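Local coordinates for embryonic developmental protein tofu-6 (PDB 7OCX) that takes part in piRNA (21U-RNA) biogenesis in C. elegans as a PETISCO component, its RNA-recognition-motif domain pairing with that of PID-3, at residues C[42-47]-C[61-66]; C[15-20]-C[65-70]. One frame throughout, in Å; residues are numbered along the deposited sequence. Where two conformers were deposited one is given.

Contact 1 of 2, residues C[42-47]-C[61-66]; sequences KVSYCR and FVNMMS
Residues 45-47 and 61-64 run antiparallel, their segment axes 4.8 Å apart at 171°, with Arg47 and Phe61 exchanging both backbone bonds and Asn63 N donating almost straight to Tyr45 O. The regular pairing breaks at a classic beta bulge, where Ser44 and Tyr45 both face Asn63. Asn63 O is gripped by two amides: Tyr45 N lies in the carbonyl plane on a lone pair at 3.2 Å, while Ser44 N comes closer, 2.8 Å from Asn63 O, on a more bent bond. Past the bulge, Met65 N reaches Lys42 O from above the carbonyl plane.

Tyr45 and Phe61 meet rim to rim, Tyr45 CD2 lying 4.2 Å from Phe61 CE2, each atom near the plane of the other ring. Tyr45 OH stands over one face of the Arg47 guanidinium, toward its rim; that charge is paired with Asp30. Such a hairpin joins the second and third strands of the RNA recognition motif, here 43-51 and 57-64 in a sheet of order 2-3-1-5-4. The Cys46 and Val62 side chains lie on the sheet face covered by helix 30-38, with Cys46 SG 4.3 Å from Val62 CG2.

At and beyond the bulge the two methionines make many of the side-chain contacts. Met64, bent at chi2 and chi3 (-55° and -75°), brings CE to 3.4 Å from Lys42 O and 4.2 Å from Val43 CG2. Met65 is folded too, and its CE lies beside Ser44 CA and Val43 O. One PID-3 chain donates to two carbonyls here: its Gln61 to Val43 O, and its Asn55 and Gln58 to Ser44 O.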
loop_
_atom_site.group_PDB
_atom_site.type_symbol
_atom_site.label_atom_id
_atom_site.label_comp_id
_atom_site.label_asym_id
_atom_site.label_seq_id
_atom_site.Cartn_x
_atom_site.Cartn_y
_atom_site.Cartn_z
ATOM N N LYS C 42 -14.039 -5.254 2.703
ATOM C CA LYS C 42 -13.207 -6.183 1.980
ATOM C C LYS C 42 -13.032 -7.466 2.789
ATOM O O LYS C 42 -13.004 -7.462 4.021
ATOM C CB LYS C 42 -11.856 -5.552 1.644
ATOM C CG LYS C 42 -11.934 -4.341 0.706
ATOM C CD LYS C 42 -10.546 -3.715 0.537
ATOM C CE LYS C 42 -10.541 -2.552 -0.445
ATOM N NZ LYS C 42 -11.302 -1.413 0.041
ATOM N N VAL C 43 -12.962 -8.584 2.079
ATOM C CA VAL C 43 -12.890 -9.914 2.675
ATOM C C VAL C 43 -11.540 -10.529 2.362
ATOM O O VAL C 43 -11.146 -10.613 1.195
ATOM C CB VAL C 43 -14.019 -10.823 2.154
ATOM C CG1 VAL C 43 -13.885 -12.226 2.723
ATOM C CG2 VAL C 43 -15.399 -10.222 2.481
ATOM N N SER C 44 -10.842 -11.012 3.392
ATOM C CA SER C 44 -9.547 -11.640 3.159
ATOM C C SER C 44 -9.648 -13.128 2.869
ATOM O O SER C 44 -8.899 -13.651 2.036
ATOM C CB SER C 44 -8.640 -11.447 4.380
ATOM O OG SER C 44 -7.492 -12.265 4.275
ATOM N N TYR C 45 -10.543 -13.835 3.559
ATOM C CA TYR C 45 -10.714 -15.267 3.355
ATOM C C TYR C 45 -12.123 -15.688 3.725
ATOM O O TYR C 45 -12.739 -15.123 4.621
ATOM C CB TYR C 45 -9.757 -16.140 4.168
ATOM C CG TYR C 45 -9.717 -17.585 3.691
ATOM C CD1 TYR C 45 -9.735 -17.889 2.327
ATOM C CD2 TYR C 45 -9.636 -18.642 4.596
ATOM C CE1 TYR C 45 -9.695 -19.201 1.880
ATOM C CE2 TYR C 45 -9.583 -19.960 4.158
ATOM C CZ TYR C 45 -9.613 -20.229 2.800
ATOM O OH TYR C 45 -9.561 -21.536 2.372
ATOM N N CYS C 46 -12.569 -16.765 3.089
ATOM C CA CYS C 46 -13.943 -17.208 3.146
ATOM C C CYS C 46 -13.989 -18.692 2.823
ATOM O O CYS C 46 -13.526 -19.091 1.755
ATOM C CB CYS C 46 -14.741 -16.398 2.127
ATOM S SG CYS C 46 -16.406 -16.715 2.139
ATOM N N ARG C 47 -14.561 -19.506 3.712
ATOM C CA ARG C 47 -14.656 -20.918 3.385
ATOM C C ARG C 47 -15.844 -21.547 4.102
ATOM O O ARG C 47 -16.187 -21.181 5.228
ATOM C CB ARG C 47 -13.346 -21.656 3.738
ATOM C CG ARG C 47 -13.320 -23.154 3.400
ATOM C CD ARG C 47 -13.379 -23.480 1.878
ATOM N NE ARG C 47 -12.195 -23.161 1.078
ATOM C CZ ARG C 47 -12.075 -22.136 0.238
ATOM N NH1 ARG C 47 -13.032 -21.222 0.103
ATOM N NH2 ARG C 47 -10.972 -22.035 -0.502
ATOM N N PHE C 61 -16.318 -19.912 7.937
ATOM C CA PHE C 61 -15.293 -19.069 8.519
ATOM C C PHE C 61 -15.102 -17.925 7.544
ATOM O O PHE C 61 -15.060 -18.139 6.331
ATOM C CB PHE C 61 -13.999 -19.837 8.705
ATOM C CG PHE C 61 -12.874 -18.997 9.105
ATOM C CD1 PHE C 61 -12.817 -18.475 10.398
ATOM C CD2 PHE C 61 -11.854 -18.739 8.225
ATOM C CE1 PHE C 61 -11.758 -17.688 10.797
ATOM C CE2 PHE C 61 -10.801 -17.991 8.622
ATOM C CZ PHE C 61 -10.746 -17.456 9.919
ATOM N N VAL C 62 -15.045 -16.714 8.072
ATOM C CA VAL C 62 -14.825 -15.518 7.273
ATOM C C VAL C 62 -13.824 -14.642 8.005
ATOM O O VAL C 62 -13.975 -14.415 9.206
ATOM C CB VAL C 62 -16.124 -14.724 7.039
ATOM C CG1 VAL C 62 -15.820 -13.433 6.313
ATOM C CG2 VAL C 62 -17.072 -15.534 6.234
ATOM N N ASN C 63 -12.810 -14.146 7.287
ATOM C CA ASN C 63 -11.867 -13.182 7.842
ATOM C C ASN C 63 -11.995 -11.908 7.015
ATOM O O ASN C 63 -11.854 -11.948 5.785
ATOM C CB ASN C 63 -10.431 -13.746 7.849
ATOM C CG ASN C 63 -9.497 -12.944 8.755
ATOM O OD1 ASN C 63 -9.518 -13.135 9.976
ATOM N ND2 ASN C 63 -8.606 -12.142 8.174
ATOM N N MET C 64 -12.264 -10.792 7.685
ATOM C CA MET C 64 -12.304 -9.532 6.973
ATOM C C MET C 64 -10.887 -9.020 6.740
ATOM O O MET C 64 -9.923 -9.455 7.374
ATOM C CB MET C 64 -13.138 -8.503 7.722
ATOM C CG MET C 64 -14.567 -8.904 8.051
ATOM S SD MET C 64 -15.531 -9.410 6.644
ATOM C CE MET C 64 -15.853 -7.816 5.861
ATOM N N MET C 65 -10.762 -8.105 5.789
ATOM C CA MET C 65 -9.442 -7.575 5.476
ATOM C C MET C 65 -8.888 -6.718 6.604
ATOM O O MET C 65 -7.666 -6.555 6.706
ATOM C CB MET C 65 -9.500 -6.765 4.184
ATOM C CG MET C 65 -8.136 -6.360 3.732
ATOM S SD MET C 65 -7.147 -7.620 2.941
ATOM C CE MET C 65 -8.343 -8.572 2.011
ATOM N N SER C 66 -9.750 -6.162 7.440
ATOM C CA SER C 66 -9.292 -5.281 8.501
ATOM C C SER C 66 -10.264 -5.349 9.662
ATOM O O SER C 66 -11.421 -5.742 9.508
ATOM C CB SER C 66 -9.130 -3.855 7.965
ATOM O OG SER C 66 -10.394 -3.238 7.786
#

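Contact 2 of 2, residues C[15-20]-C[65-70]; sequences KDAGFH and MSVADA
Phe19 points its ring rim at Ala70: CZ lies 3.4 Å from Ala70 O, which sits in the ring plane, and 3.8 Å from Ala70 CB. A chi1 of -59° sets CG anti to the carbonyl carbon, beside the backbone N; the ring also touches Val73 and Arg74 further along helix 67-75. Ala70 CB fills the tight part, resting 3.6 Å from Asp16 O as well, and Val67 CG2 comes to 3.2 Å from Lys15 O. An alanine in place of Phe19 would probably open a gap beside Ala70 and leave the helix start less firmly packed against strand 18-25.

Elsewhere the contact is looser. Ala17 CB stays 4.4 Å from Val67 CG2, the lysine chain extends away from the helix, and Asp16 OD2 is hydrogen-bonded to Asn74 of a second PID-3 chain. On the helix itself, Ser66 is the N-cap: its OG accepts from Asp69 N at 3.2 Å, a capping bond, alongside the backbone bond from Ala70 N to Ser66 O.

The start of the second helix, packed on the sheet beside the first strand, is part of the βαββαβ fold of the RNA recognition motif.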
loop_
_atom_site.group_PDB
_atom_site.type_symbol
_atom_site.label_atom_id
_atom_site.label_comp_id
_atom_site.label_asym_id
_atom_site.label_seq_id
_atom_site.Cartn_x
_atom_site.Cartn_y
_atom_site.Cartn_z
ATOM N N LYS C 15 -5.645 -10.425 14.103
ATOM C CA LYS C 15 -6.349 -10.397 15.371
ATOM C C LYS C 15 -7.637 -9.595 15.266
ATOM O O LYS C 15 -7.644 -8.476 14.749
ATOM C CB LYS C 15 -5.417 -9.791 16.417
ATOM C CG LYS C 15 -5.941 -9.851 17.818
ATOM C CD LYS C 15 -4.873 -9.454 18.807
ATOM C CE LYS C 15 -5.420 -9.525 20.217
ATOM N NZ LYS C 15 -4.361 -9.201 21.192
ATOM N N ASP C 16 -8.729 -10.197 15.750
ATOM C CA ASP C 16 -10.071 -9.625 15.856
ATOM C C ASP C 16 -10.731 -9.320 14.512
ATOM O O ASP C 16 -11.739 -8.594 14.480
ATOM C CB ASP C 16 -10.054 -8.358 16.718
ATOM C CG ASP C 16 -9.589 -8.623 18.156
ATOM O OD1 ASP C 16 -9.741 -9.771 18.632
ATOM O OD2 ASP C 16 -9.078 -7.682 18.809
ATOM N N ALA C 17 -10.228 -9.869 13.414
ATOM C CA ALA C 17 -10.803 -9.610 12.102
ATOM C C ALA C 17 -11.627 -10.776 11.587
ATOM O O ALA C 17 -12.245 -10.656 10.527
ATOM C CB ALA C 17 -9.704 -9.285 11.084
ATOM N N GLY C 18 -11.679 -11.878 12.326
ATOM C CA GLY C 18 -12.303 -13.083 11.832
ATOM C C GLY C 18 -13.496 -13.590 12.612
ATOM O O GLY C 18 -13.658 -13.312 13.808
ATOM N N PHE C 19 -14.321 -14.380 11.927
ATOM C CA PHE C 19 -15.562 -14.883 12.480
ATOM C C PHE C 19 -15.749 -16.357 12.161
ATOM O O PHE C 19 -15.370 -16.829 11.087
ATOM C CB PHE C 19 -16.759 -14.139 11.909
ATOM C CG PHE C 19 -16.734 -12.683 12.157
ATOM C CD1 PHE C 19 -17.026 -12.181 13.412
ATOM C CD2 PHE C 19 -16.405 -11.806 11.141
ATOM C CE1 PHE C 19 -17.001 -10.833 13.635
ATOM C CE2 PHE C 19 -16.388 -10.458 11.354
ATOM C CZ PHE C 19 -16.678 -9.970 12.611
ATOM N N HIS C 20 -16.355 -17.069 13.110
ATOM C CA HIS C 20 -16.940 -18.378 12.859
ATOM C C HIS C 20 -18.405 -18.161 12.505
ATOM O O HIS C 20 -19.085 -17.334 13.129
ATOM C CB HIS C 20 -16.819 -19.289 14.081
ATOM C CG HIS C 20 -15.411 -19.707 14.383
ATOM N ND1 HIS C 20 -14.676 -20.525 13.549
ATOM C CD2 HIS C 20 -14.609 -19.431 15.440
ATOM C CE1 HIS C 20 -13.480 -20.723 14.074
ATOM N NE2 HIS C 20 -13.413 -20.070 15.222
ATOM N N MET C 65 -10.762 -8.105 5.789
ATOM C CA MET C 65 -9.442 -7.575 5.476
ATOM C C MET C 65 -8.888 -6.718 6.604
ATOM O O MET C 65 -7.666 -6.555 6.706
ATOM C CB MET C 65 -9.500 -6.765 4.184
ATOM C CG MET C 65 -8.136 -6.360 3.732
ATOM S SD MET C 65 -7.147 -7.620 2.941
ATOM C CE MET C 65 -8.343 -8.572 2.011
ATOM N N SER C 66 -9.750 -6.162 7.440
ATOM C CA SER C 66 -9.292 -5.281 8.501
ATOM C C SER C 66 -10.264 -5.349 9.662
ATOM O O SER C 66 -11.421 -5.742 9.508
ATOM C CB SER C 66 -9.130 -3.855 7.965
ATOM O OG SER C 66 -10.394 -3.238 7.786
ATOM N N VAL C 67 -9.762 -4.986 10.842
ATOM C CA VAL C 67 -10.597 -4.970 12.042
ATOM C C VAL C 67 -11.745 -3.990 11.858
ATOM O O VAL C 67 -12.878 -4.239 12.293
ATOM C CB VAL C 67 -9.731 -4.628 13.274
ATOM C CG1 VAL C 67 -10.574 -4.381 14.512
ATOM C CG2 VAL C 67 -8.739 -5.761 13.500
ATOM N N ALA C 68 -11.478 -2.878 11.170
ATOM C CA ALA C 68 -12.528 -1.911 10.876
ATOM C C ALA C 68 -13.667 -2.539 10.070
ATOM O O ALA C 68 -14.840 -2.264 10.345
ATOM C CB ALA C 68 -11.926 -0.710 10.142
ATOM N N ASP C 69 -13.348 -3.377 9.080
ATOM C CA ASP C 69 -14.397 -4.111 8.360
ATOM C C ASP C 69 -15.144 -5.057 9.290
ATOM O O ASP C 69 -16.375 -5.175 9.219
ATOM C CB ASP C 69 -13.799 -4.921 7.211
ATOM C CG ASP C 69 -13.170 -4.069 6.131
ATOM O OD1 ASP C 69 -13.638 -2.933 5.921
ATOM O OD2 ASP C 69 -12.188 -4.554 5.512
ATOM N N ALA C 70 -14.403 -5.791 10.128
ATOM C CA ALA C 70 -15.015 -6.725 11.066
ATOM C C ALA C 70 -15.881 -6.007 12.086
ATOM O O ALA C 70 -16.895 -6.556 12.536
ATOM C CB ALA C 70 -13.932 -7.532 11.781
#

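How the contacts relate
Both contacts involve the same sheet, and their centres lie 7 Å apart. Strand 57-64 is the common element: contact 1 pairs it with strand 43-51, and its other edge bonds to segment 15-20, probably at strand residue Phe19 and at Ala17 just before the strand. The shared Met65 and Ser66 then lead into helix 67-75. Chemistry follows place: contact 1 is in-sheet backbone bonding, whereas contact 2 sets a loop and the strand start against a helix, by apolar touches and carbons beside carbonyl oxygens. Both are partly buried, but only contact 2 includes an exposed touching residue, Lys15. Contact 1 meets one PID-3 chain; contact 2 also meets a second.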